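Local structure of ribonucleoside-diphosphate reductase small chain 2 (Saccharomyces cerevisiae, 1JK0) at residues I164-S169 and I247-E252. The protein pairs with another small chain of ribonucleotide reductase, supports its folding and assembly with the large subunits, and so serves the making of deoxyribonucleotides for DNA synthesis. Numbering follows the deposited sequence.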
ATOM      1  N   ILE B 164     -14.743 -10.328 -18.223  1.00 67.51           N
ATOM      2  CA  ILE B 164     -13.533 -10.432 -17.421  1.00 67.56           C
ATOM      3  C   ILE B 164     -13.188 -11.913 -17.235  1.00 68.04           C
ATOM      4  O   ILE B 164     -12.034 -12.272 -16.999  1.00 69.03           O
ATOM      5  CB  ILE B 164     -13.713  -9.757 -16.037  1.00 66.38           C
ATOM      6  CG1 ILE B 164     -13.997  -8.267 -16.230  1.00 66.06           C
ATOM      7  CG2 ILE B 164     -12.466  -9.947 -15.190  1.00 65.49           C
ATOM      8  CD1 ILE B 164     -14.202  -7.498 -14.930  1.00 67.43           C
ATOM      9  N   GLU B 165     -14.195 -12.774 -17.353  1.00 68.14           N
ATOM     10  CA  GLU B 165     -13.991 -14.212 -17.199  1.00 67.65           C
ATOM     11  C   GLU B 165     -13.411 -14.808 -18.477  1.00 67.18           C
ATOM     12  O   GLU B 165     -12.886 -15.921 -18.475  1.00 67.09           O
ATOM     13  CB  GLU B 165     -15.316 -14.903 -16.888  1.00 68.03           C
ATOM     14  CG  GLU B 165     -15.190 -16.403 -16.704  1.00 68.94           C
ATOM     15  CD  GLU B 165     -14.355 -16.761 -15.492  1.00 69.85           C
ATOM     16  OE1 GLU B 165     -13.472 -17.638 -15.611  1.00 69.41           O
ATOM     17  OE2 GLU B 165     -14.592 -16.167 -14.416  1.00 70.12           O
ATOM     18  N   ARG B 166     -13.497 -14.047 -19.563  1.00 66.30           N
ATOM     19  CA  ARG B 166     -13.022 -14.496 -20.866  1.00 65.54           C
ATOM     20  C   ARG B 166     -11.547 -14.205 -21.162  1.00 64.18           C
ATOM     21  O   ARG B 166     -10.765 -15.126 -21.410  1.00 63.27           O
ATOM     22  CB  ARG B 166     -13.906 -13.876 -21.961  1.00 66.43           C
ATOM     23  CG  ARG B 166     -13.825 -14.556 -23.323  1.00 67.18           C
ATOM     24  CD  ARG B 166     -14.643 -13.823 -24.396  1.00 68.36           C
ATOM     25  NE  ARG B 166     -16.075 -13.769 -24.099  1.00 69.72           N
ATOM     26  CZ  ARG B 166     -16.686 -12.765 -23.474  1.00 70.64           C
ATOM     27  NH1 ARG B 166     -15.996 -11.708 -23.068  1.00 72.37           N
ATOM     28  NH2 ARG B 166     -17.992 -12.818 -23.255  1.00 70.07           N
ATOM     29  N   TRP B 167     -11.166 -12.932 -21.129  1.00 62.73           N
ATOM     30  CA  TRP B 167      -9.792 -12.557 -21.436  1.00 61.33           C
ATOM     31  C   TRP B 167      -8.833 -12.400 -20.252  1.00 60.65           C
ATOM     32  O   TRP B 167      -7.644 -12.683 -20.385  1.00 61.03           O
ATOM     33  CB  TRP B 167      -9.781 -11.271 -22.258  1.00 61.12           C
ATOM     34  CG  TRP B 167     -10.768 -11.246 -23.398  1.00 62.13           C
ATOM     35  CD1 TRP B 167     -12.040 -10.762 -23.363  1.00 62.57           C
ATOM     36  CD2 TRP B 167     -10.537 -11.669 -24.751  1.00 61.77           C
ATOM     37  NE1 TRP B 167     -12.615 -10.845 -24.613  1.00 62.60           N
ATOM     38  CE2 TRP B 167     -11.713 -11.397 -25.481  1.00 61.56           C
ATOM     39  CE3 TRP B 167      -9.448 -12.247 -25.416  1.00 61.70           C
ATOM     40  CZ2 TRP B 167     -11.833 -11.680 -26.841  1.00 61.17           C
ATOM     41  CZ3 TRP B 167      -9.569 -12.528 -26.774  1.00 60.88           C
ATOM     42  CH2 TRP B 167     -10.754 -12.243 -27.469  1.00 61.31           C
ATOM     43  N   ILE B 168      -9.334 -11.957 -19.100  1.00 59.48           N
ATOM     44  CA  ILE B 168      -8.483 -11.758 -17.924  1.00 57.71           C
ATOM     45  C   ILE B 168      -8.333 -12.956 -16.979  1.00 58.45           C
ATOM     46  O   ILE B 168      -7.218 -13.388 -16.697  1.00 57.97           O
ATOM     47  CB  ILE B 168      -8.978 -10.576 -17.059  1.00 55.77           C
ATOM     48  CG1 ILE B 168      -9.061  -9.303 -17.891  1.00 52.49           C
ATOM     49  CG2 ILE B 168      -8.050 -10.385 -15.866  1.00 53.70           C
ATOM     50  CD1 ILE B 168      -9.612  -8.136 -17.109  1.00 53.70           C
ATOM     51  N   SER B 169      -9.455 -13.470 -16.472  1.00 59.75           N
ATOM     52  CA  SER B 169      -9.434 -14.593 -15.525  1.00 61.56           C
ATOM     53  C   SER B 169      -9.034 -15.921 -16.160  1.00 62.29           C
ATOM     54  O   SER B 169      -8.285 -16.699 -15.566  1.00 61.43           O
ATOM     55  CB  SER B 169     -10.804 -14.742 -14.851  1.00 61.18           C
ATOM     56  OG  SER B 169     -11.156 -13.567 -14.138  1.00 61.84           O
ATOM     57  N   ILE B 247     -12.423  -5.507 -27.626  1.00 66.21           N
ATOM     58  CA  ILE B 247     -13.140  -4.249 -27.446  1.00 66.91           C
ATOM     59  C   ILE B 247     -14.618  -4.362 -27.808  1.00 67.66           C
ATOM     60  O   ILE B 247     -15.494  -4.014 -27.009  1.00 67.55           O
ATOM     61  CB  ILE B 247     -12.527  -3.127 -28.300  1.00 66.24           C
ATOM     62  CG1 ILE B 247     -11.298  -2.555 -27.596  1.00 65.97           C
ATOM     63  CG2 ILE B 247     -13.563  -2.040 -28.562  1.00 66.59           C
ATOM     64  CD1 ILE B 247     -10.150  -3.521 -27.494  1.00 66.83           C
ATOM     65  N   THR B 248     -14.886  -4.831 -29.024  1.00 68.13           N
ATOM     66  CA  THR B 248     -16.250  -4.982 -29.509  1.00 67.52           C
ATOM     67  C   THR B 248     -17.127  -5.603 -28.432  1.00 67.24           C
ATOM     68  O   THR B 248     -18.138  -5.017 -28.036  1.00 67.54           O
ATOM     69  CB  THR B 248     -16.293  -5.855 -30.775  1.00 67.59           C
ATOM     70  OG1 THR B 248     -15.601  -5.189 -31.835  1.00 66.61           O
ATOM     71  CG2 THR B 248     -17.724  -6.094 -31.212  1.00 70.23           C
ATOM     72  N   GLU B 249     -16.734  -6.780 -27.952  1.00 66.37           N
ATOM     73  CA  GLU B 249     -17.496  -7.469 -26.912  1.00 66.09           C
ATOM     74  C   GLU B 249     -17.869  -6.561 -25.732  1.00 66.56           C
ATOM     75  O   GLU B 249     -19.001  -6.607 -25.250  1.00 66.77           O
ATOM     76  CB  GLU B 249     -16.716  -8.681 -26.394  1.00 64.22           C
ATOM     77  CG  GLU B 249     -16.315  -9.661 -27.473  1.00 62.65           C
ATOM     78  CD  GLU B 249     -15.850 -10.990 -26.909  1.00 63.53           C
ATOM     79  OE1 GLU B 249     -15.312 -11.804 -27.690  1.00 64.28           O
ATOM     80  OE2 GLU B 249     -16.034 -11.230 -25.696  1.00 62.10           O
ATOM     81  N   ALA B 250     -16.920  -5.746 -25.272  1.00 67.13           N
ATOM     82  CA  ALA B 250     -17.158  -4.836 -24.153  1.00 66.87           C
ATOM     83  C   ALA B 250     -18.077  -3.707 -24.592  1.00 67.50           C
ATOM     84  O   ALA B 250     -18.809  -3.132 -23.781  1.00 68.64           O
ATOM     85  CB  ALA B 250     -15.845  -4.269 -23.639  1.00 66.27           C
ATOM     86  N   VAL B 251     -18.033  -3.375 -25.875  1.00 67.29           N
ATOM     87  CA  VAL B 251     -18.895  -2.326 -26.386  1.00 67.43           C
ATOM     88  C   VAL B 251     -20.313  -2.887 -26.415  1.00 68.69           C
ATOM     89  O   VAL B 251     -21.280  -2.160 -26.215  1.00 68.61           O
ATOM     90  CB  VAL B 251     -18.461  -1.876 -27.796  1.00 66.29           C
ATOM     91  CG1 VAL B 251     -19.415  -0.823 -28.323  1.00 64.50           C
ATOM     92  CG2 VAL B 251     -17.047  -1.316 -27.743  1.00 64.21           C
ATOM     93  N   GLU B 252     -20.433  -4.189 -26.646  1.00 70.26           N
ATOM     94  CA  GLU B 252     -21.748  -4.821 -26.663  1.00 72.99           C
ATOM     95  C   GLU B 252     -22.270  -4.934 -25.235  1.00 73.23           C
ATOM     96  O   GLU B 252     -23.431  -4.626 -24.964  1.00 74.95           O
ATOM     97  CB  GLU B 252     -21.682  -6.215 -27.297  1.00 74.42           C
ATOM     98  CG  GLU B 252     -21.342  -6.218 -28.785  1.00 76.35           C
ATOM     99  CD  GLU B 252     -21.156  -7.629 -29.331  1.00 77.59           C
ATOM    100  OE1 GLU B 252     -20.690  -7.764 -30.487  1.00 78.48           O
ATOM    101  OE2 GLU B 252     -21.477  -8.599 -28.607  1.00 77.16           O
TER
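The CA atoms of R166 and E249 are the nearest pair across the two segments, 10.3 Å apart. At this spacing the contact depends on long side chains. Residues 247-252 lie within the regular helix 240-258. Residues 164-169 keep helical backbone angles but bond less regularly: S169 N donates to I164 O, five residues back, at 2.9 Å.

Three side chains, R166, W167 and E249, make the contact. R166 and E249 form a salt bridge, modelled with R166 NH1 2.7 Å from E249 OE2. The exact place of this oxygen is uncertain. As modelled, OE2 lies over one face of the guanidinium, and the two group planes stand 81° apart. As placed, the pair does not form a flat, two-pronged bridge, though this rests on the uncertain oxygen. R166 reaches E249 with CG anti to its own backbone N (chi1 -162°) and a bend at chi3. E249 reaches over from helix 240-258 with its chain extended beyond CG.

W167 meets the same carboxylate with the edge of its ring. Its CZ2 lies 3.6 Å from E249 OE1, which sits near the ring plane. R166 CD rests over one face of the indole, 3.5 Å above its plane and toward the rim. The arginine chain thus lies against the ring while its charged end faces E249. A leucine in place of R166 would probably leave E249 without its charged mate in this contact, with only the indole edge beside the carboxylate.

The contact belongs to the all-helical, ferritin-like fold of the small chain, away from the annotated sites. W167 also packs on I242 and I246 of helix 240-258 and on A181 of helix 175-188. Further along, I247 touches V180 and I188 of helix 175-188 and L286 of helix 277-288.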